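Local coordinates for ketosynthase (Streptomyces sp. MSC090213JE08, PDB 6KXD) that catalyses, paired with its chain length factor, the condensations that extend the polyketide chain in the highly reducing type II synthase of ishigamide, at the interface of chains A and B. Numbering follows the deposited sequence. Chains: chain A, Ketosynthase; chain B, Ketosynthase.

Contact 1: the interface of chains A and B. Residues chain A 104, 160, 188; chain B 190, 256-257, 275, 279.
A:Glu188 brings one carboxylate oxygen, OE1, to the NE/NH2 edge of the guanidinium of B:Arg190, a salt bridge across the interface. The arginine grips side-on, with both donors converging on that one oxygen: NH2 lies 2.8 Å from A:Glu188 OE1, and NE also lies 2.8 Å from A:Glu188 OE1. The two approaches differ. NH2 meets the oxygen nearly along its C-O axis, whereas NE comes from above the carboxylate plane, 46° out of it. From the arginine's side OE1 is close to the guanidinium plane, at its edge, although the two flat groups are turned 56° against each other. The extended side chain of A:Glu188, with CG anti to its carbonyl carbon (chi1 -74°), carries the acid across from a loop, and a bend at chi2 turns B:Arg190 away from helix 180-193 toward it. Further out, B:Arg279 crosses the methylenes of the same glutamate, its NH1 3.7 Å from A:Glu188 CG. That NH1 also makes a long, weak hydrogen bond and salt bridge within chain B, 3.4 Å to B:Glu256 OE1, which may steady B:Arg279 and offset part of the charge of B:Glu256. Beyond it, A:Asn160 ND2 sits over one face of the B:Arg275 guanidinium, offset toward the rim. A:Gln104 NE2 stops 4.0 Å from B:Glu256 OE2. The patch is a polar, charge-paired interface joining the ketosynthase to its chain length factor partner.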
# COMPACT_ATOMS: atom_id res chain seq x y z
N GLN A 104 10.70 -13.65 12.68
CA GLN A 104 10.72 -12.45 11.89
C GLN A 104 9.72 -12.68 10.76
O GLN A 104 9.73 -13.72 10.12
CB GLN A 104 12.11 -12.12 11.34
CG GLN A 104 12.12 -10.76 10.66
CD GLN A 104 13.42 -10.39 9.98
OE1 GLN A 104 14.49 -10.87 10.36
NE2 GLN A 104 13.33 -9.52 8.98
N ASN A 160 8.44 -8.46 15.79
CA ASN A 160 9.51 -8.60 14.84
C ASN A 160 8.93 -8.74 13.43
O ASN A 160 9.11 -9.73 12.77
CB ASN A 160 10.47 -9.76 15.17
CG ASN A 160 11.77 -9.63 14.40
OD1 ASN A 160 12.06 -8.56 13.84
ND2 ASN A 160 12.54 -10.71 14.33
N GLU A 188 15.04 -13.67 3.91
CA GLU A 188 15.09 -12.81 5.10
C GLU A 188 14.01 -13.14 6.13
O GLU A 188 14.16 -12.82 7.30
CB GLU A 188 15.02 -11.35 4.66
CG GLU A 188 16.31 -10.88 4.03
CD GLU A 188 16.18 -9.59 3.23
OE1 GLU A 188 15.22 -8.84 3.47
OE2 GLU A 188 17.06 -9.35 2.37
N ARG B 190 13.74 -5.46 -1.81
CA ARG B 190 13.36 -6.84 -1.96
C ARG B 190 12.98 -7.18 -3.40
O ARG B 190 13.47 -8.14 -3.95
CB ARG B 190 12.19 -7.16 -1.05
CG ARG B 190 12.62 -7.21 0.40
CD ARG B 190 12.09 -8.43 1.03
NE ARG B 190 12.65 -8.52 2.36
CZ ARG B 190 12.02 -8.23 3.49
NH1 ARG B 190 10.75 -7.83 3.48
NH2 ARG B 190 12.70 -8.35 4.62
N GLU B 256 15.36 -2.33 8.68
CA GLU B 256 14.74 -3.18 9.62
C GLU B 256 13.53 -2.44 10.18
O GLU B 256 13.49 -1.20 10.23
CB GLU B 256 15.73 -3.58 10.73
CG GLU B 256 16.82 -4.53 10.26
CD GLU B 256 16.36 -5.89 9.74
OE1 GLU B 256 16.87 -6.33 8.69
OE2 GLU B 256 15.51 -6.50 10.41
N THR B 257 12.57 -3.25 10.59
CA THR B 257 11.32 -2.75 11.08
C THR B 257 10.86 -3.59 12.25
O THR B 257 11.19 -4.77 12.37
CB THR B 257 10.20 -2.81 10.03
OG1 THR B 257 10.10 -4.19 9.68
CG2 THR B 257 10.45 -2.01 8.77
N ARG B 275 19.35 -4.31 15.44
CA ARG B 275 19.19 -5.28 14.42
C ARG B 275 19.68 -4.70 13.08
O ARG B 275 20.38 -5.39 12.38
CB ARG B 275 17.74 -5.77 14.28
CG ARG B 275 17.58 -7.01 13.41
CD ARG B 275 16.17 -7.62 13.52
NE ARG B 275 16.17 -9.04 13.89
CZ ARG B 275 16.15 -9.51 15.15
NH1 ARG B 275 16.15 -8.69 16.18
NH2 ARG B 275 16.15 -10.82 15.37
N ARG B 279 22.75 -6.27 10.98
CA ARG B 279 22.52 -6.79 9.63
C ARG B 279 23.37 -6.04 8.59
O ARG B 279 23.74 -6.59 7.58
CB ARG B 279 21.03 -6.77 9.29
CG ARG B 279 20.24 -7.86 10.03
CD ARG B 279 19.00 -8.32 9.29
NE ARG B 279 19.14 -9.62 8.64
CZ ARG B 279 18.33 -10.08 7.68
NH1 ARG B 279 17.41 -9.29 7.15
NH2 ARG B 279 18.43 -11.33 7.26

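Contact 2: the interface of chains A and B. Residues chain A 116, 119-120, 202-203, 206-207; chain B 128, 131-132, 135.
B:Ser135 OG takes the shortest polar bond here, from the epsilon N-H of A:Arg202, with NE and OG 2.7 Å apart. The hydroxyl is tilted 29° from the guanidinium plane, so the bond is not flat with the donor group. A:Arg202 NH2 turns to the backbone of the same serine and makes a weak hydrogen bond, 2.9 Å to B:Ser135 O. The arginine reaches this far because its chain runs extended from CG to NE, with CG anti to the backbone N (chi1 173°). Its positive charge thus lies near the C-terminal end of helix 125-137, where it would be expected to suit the helix dipole. Behind the polar pair, helix 125-137 packs through apolar groups against chain A. B:Phe131 goes in edge first: the tip of its ring points at the backbone of helix 202-210, and CZ lies 3.3 Å from A:Leu207 N, which is in the ring plane. A:Ala206 CB touches the same CZ at 3.7 Å. The methylene chain of A:Lys203 crosses B:Val128 at about a right angle, its CD 3.6 Å from the valine CG2; here the lysine meets the valine through its methylenes. B:Leu132 splits its two methyls between chain A helices. CD2 goes to the start of helix 202-210 near A:Lys203 CA, while CD1 goes to helix 116-129, 3.8 Å from A:Ala120 CA and close to the CG2 methyl of A:Ile119.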
# COMPACT_ATOMS: atom_id res chain seq x y z
N SER A 116 -12.16 4.48 5.55
CA SER A 116 -12.79 5.65 4.99
C SER A 116 -14.18 5.90 5.61
O SER A 116 -14.63 7.02 5.64
CB SER A 116 -12.82 5.56 3.48
OG SER A 116 -11.52 5.94 2.96
N ILE A 119 -13.50 8.08 8.39
CA ILE A 119 -13.26 9.44 7.91
C ILE A 119 -14.62 10.13 7.73
O ILE A 119 -14.76 11.30 8.12
CB ILE A 119 -12.43 9.46 6.61
CG1 ILE A 119 -11.02 8.92 6.86
CG2 ILE A 119 -12.37 10.85 6.02
CD1 ILE A 119 -10.15 8.88 5.63
N ALA A 120 -15.57 9.40 7.17
CA ALA A 120 -16.92 9.98 6.89
C ALA A 120 -17.58 10.36 8.23
O ALA A 120 -18.02 11.48 8.42
CB ALA A 120 -17.74 8.99 6.12
N ARG A 202 -19.43 4.90 2.53
CA ARG A 202 -20.13 5.84 1.70
C ARG A 202 -19.20 6.34 0.58
O ARG A 202 -19.64 6.46 -0.56
CB ARG A 202 -20.65 6.96 2.59
CG ARG A 202 -21.28 8.12 1.85
CD ARG A 202 -21.56 9.19 2.88
NE ARG A 202 -22.34 10.27 2.29
CZ ARG A 202 -23.60 10.52 2.57
NH1 ARG A 202 -24.34 9.66 3.24
NH2 ARG A 202 -24.11 11.69 2.22
N LYS A 203 -17.92 6.58 0.90
CA LYS A 203 -16.98 7.07 -0.11
C LYS A 203 -17.03 6.18 -1.35
O LYS A 203 -17.19 6.67 -2.48
CB LYS A 203 -15.56 7.20 0.47
CG LYS A 203 -14.47 7.53 -0.56
CD LYS A 203 -13.11 6.97 -0.16
CE LYS A 203 -12.03 7.12 -1.21
NZ LYS A 203 -10.75 6.54 -0.73
N ALA A 206 -20.54 6.03 -3.22
CA ALA A 206 -20.74 7.29 -3.93
C ALA A 206 -19.79 7.42 -5.12
O ALA A 206 -20.19 7.89 -6.19
CB ALA A 206 -20.59 8.44 -3.00
N LEU A 207 -18.54 6.98 -4.95
CA LEU A 207 -17.59 6.99 -6.06
C LEU A 207 -18.13 6.16 -7.22
O LEU A 207 -18.32 6.70 -8.32
CB LEU A 207 -16.24 6.49 -5.54
CG LEU A 207 -15.21 5.97 -6.53
CD1 LEU A 207 -15.35 6.55 -7.91
CD2 LEU A 207 -13.81 6.23 -5.96
N VAL B 128 -10.46 13.28 -0.28
CA VAL B 128 -11.44 12.37 0.19
C VAL B 128 -12.45 13.14 1.05
O VAL B 128 -13.63 12.82 1.00
CB VAL B 128 -10.82 11.19 0.95
CG1 VAL B 128 -10.18 11.63 2.24
CG2 VAL B 128 -11.87 10.11 1.21
N PHE B 131 -14.65 15.24 -1.19
CA PHE B 131 -15.57 14.34 -1.81
C PHE B 131 -16.70 14.05 -0.81
O PHE B 131 -17.89 14.13 -1.12
CB PHE B 131 -14.86 13.06 -2.23
CG PHE B 131 -15.72 11.94 -2.76
CD1 PHE B 131 -16.39 11.08 -1.92
CD2 PHE B 131 -15.81 11.72 -4.12
CE1 PHE B 131 -17.16 10.04 -2.43
CE2 PHE B 131 -16.54 10.66 -4.62
CZ PHE B 131 -17.22 9.82 -3.79
N LEU B 132 -16.32 13.71 0.41
CA LEU B 132 -17.36 13.35 1.38
C LEU B 132 -18.17 14.59 1.79
O LEU B 132 -19.40 14.47 1.98
CB LEU B 132 -16.72 12.65 2.57
CG LEU B 132 -16.28 11.22 2.28
CD1 LEU B 132 -15.43 10.69 3.42
CD2 LEU B 132 -17.45 10.30 2.04
N SER B 135 -20.69 14.89 -0.79
CA SER B 135 -21.59 13.84 -0.64
C SER B 135 -22.65 14.19 0.41
O SER B 135 -23.78 13.82 0.26
CB SER B 135 -20.88 12.60 -0.22
OG SER B 135 -21.79 11.55 -0.01

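Contact 3: the interface of chains A and B. Residues chain A 264-267; chain B 162-163, 166-168.
A:Ala266 sets its methyl beside the flat carboxylate of B:Asp166, with CB 3.9 Å from OD1. That same oxygen, on its syn lone pair, receives B:Lys168 NZ at 2.7 Å from B:Asp166 OD1, a salt bridge within chain B. The lysine must bend at both chi3 and chi4 to curl back to the acid, and its CG and CB lie along the chain A backbone on the way. Peptide groups make the next contact: A:Cys264 N donates a hydrogen bond to B:Lys168 O, 2.9 Å away. The cysteine's SG, anti to its backbone N (chi1 -178°), is directed at the methyl of B:Ala162, 3.5 Å from that residue's CB. The A:Ala266 methyl also presses on the end of the chain B helix, 3.4 Å from B:Ala162 O. Next to it, B:Ile163 lays its longer branch against the backbone of A:Ala267, with CG1 3.6 Å from the amide N and CD1 near the carbonyl oxygen. An alanine in place of B:Ile163 would probably leave a gap beside the A:Ala267 peptide and set that loop free to shift. In the fold, A:Cys264 closes strand 255-264 and its loop follows directly, docking on the end of helix 156-165 of chain B and the turn at B:Asp166 to B:Lys168 that leads toward strand 171-174.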
# COMPACT_ATOMS: atom_id res chain seq x y z
N CYS A 264 2.45 -1.84 -14.76
CA CYS A 264 1.81 -0.64 -14.69
C CYS A 264 1.41 -0.23 -16.10
O CYS A 264 2.23 -0.26 -17.05
CB CYS A 264 2.67 0.42 -14.03
SG CYS A 264 1.78 1.97 -13.88
N ASP A 265 0.16 0.18 -16.25
CA ASP A 265 -0.32 0.58 -17.60
C ASP A 265 0.35 1.87 -18.10
O ASP A 265 0.54 2.04 -19.31
CB ASP A 265 -1.82 0.85 -17.66
CG ASP A 265 -2.73 -0.26 -17.14
OD1 ASP A 265 -2.30 -1.43 -17.18
OD2 ASP A 265 -3.91 0.08 -16.78
N ALA A 266 0.62 2.79 -17.17
CA ALA A 266 1.21 4.06 -17.45
C ALA A 266 0.40 4.71 -18.56
O ALA A 266 0.92 5.26 -19.54
CB ALA A 266 2.68 3.90 -17.84
N ALA A 267 -0.91 4.63 -18.42
CA ALA A 267 -1.82 5.16 -19.45
C ALA A 267 -2.90 6.05 -18.81
O ALA A 267 -2.89 7.28 -18.93
CB ALA A 267 -2.37 3.98 -20.22
N ALA B 162 3.99 7.24 -13.06
CA ALA B 162 4.20 6.26 -14.14
C ALA B 162 3.62 6.76 -15.45
O ALA B 162 4.27 6.57 -16.50
CB ALA B 162 3.61 4.95 -13.75
N ILE B 163 2.46 7.43 -15.39
CA ILE B 163 1.84 7.98 -16.62
C ILE B 163 2.78 9.05 -17.14
O ILE B 163 3.11 9.06 -18.31
CB ILE B 163 0.44 8.55 -16.36
CG1 ILE B 163 -0.54 7.40 -16.09
CG2 ILE B 163 -0.05 9.47 -17.49
CD1 ILE B 163 -1.79 7.87 -15.43
N ASP B 166 6.16 7.43 -18.35
CA ASP B 166 5.99 6.18 -19.04
C ASP B 166 6.72 5.05 -18.33
O ASP B 166 7.61 4.37 -18.90
CB ASP B 166 6.44 6.33 -20.50
CG ASP B 166 5.76 5.32 -21.41
OD1 ASP B 166 5.02 4.47 -20.88
OD2 ASP B 166 5.97 5.38 -22.63
N LEU B 167 6.33 4.79 -17.07
CA LEU B 167 6.92 3.74 -16.31
C LEU B 167 5.95 2.56 -16.23
O LEU B 167 5.12 2.43 -15.31
CB LEU B 167 7.31 4.27 -14.93
CG LEU B 167 8.21 5.51 -14.95
CD1 LEU B 167 8.42 6.05 -13.55
CD2 LEU B 167 9.58 5.21 -15.55
N LYS B 168 6.13 1.59 -17.15
CA LYS B 168 5.28 0.43 -17.19
C LYS B 168 5.69 -0.66 -16.20
O LYS B 168 5.05 -1.70 -16.12
CB LYS B 168 5.26 -0.14 -18.61
CG LYS B 168 4.65 0.79 -19.64
CD LYS B 168 4.64 0.19 -21.03
CE LYS B 168 4.95 1.20 -22.11
NZ LYS B 168 3.97 2.30 -22.10

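All three contacts belong to one ketosynthase and chain length factor interface, but they are spread widely along it. By the centres of their C-alpha atoms, contacts 1 and 2 are about 37 Å apart, contacts 1 and 3 about 31 Å, and contacts 2 and 3 about 27 Å. They share no residues and no helix or strand. They differ in character, from charged and polar at contact 1 to helix packing at contact 2 and loop docking at contact 3. Three such separate footholds would fix the relative orientation of the two subunits more firmly than one.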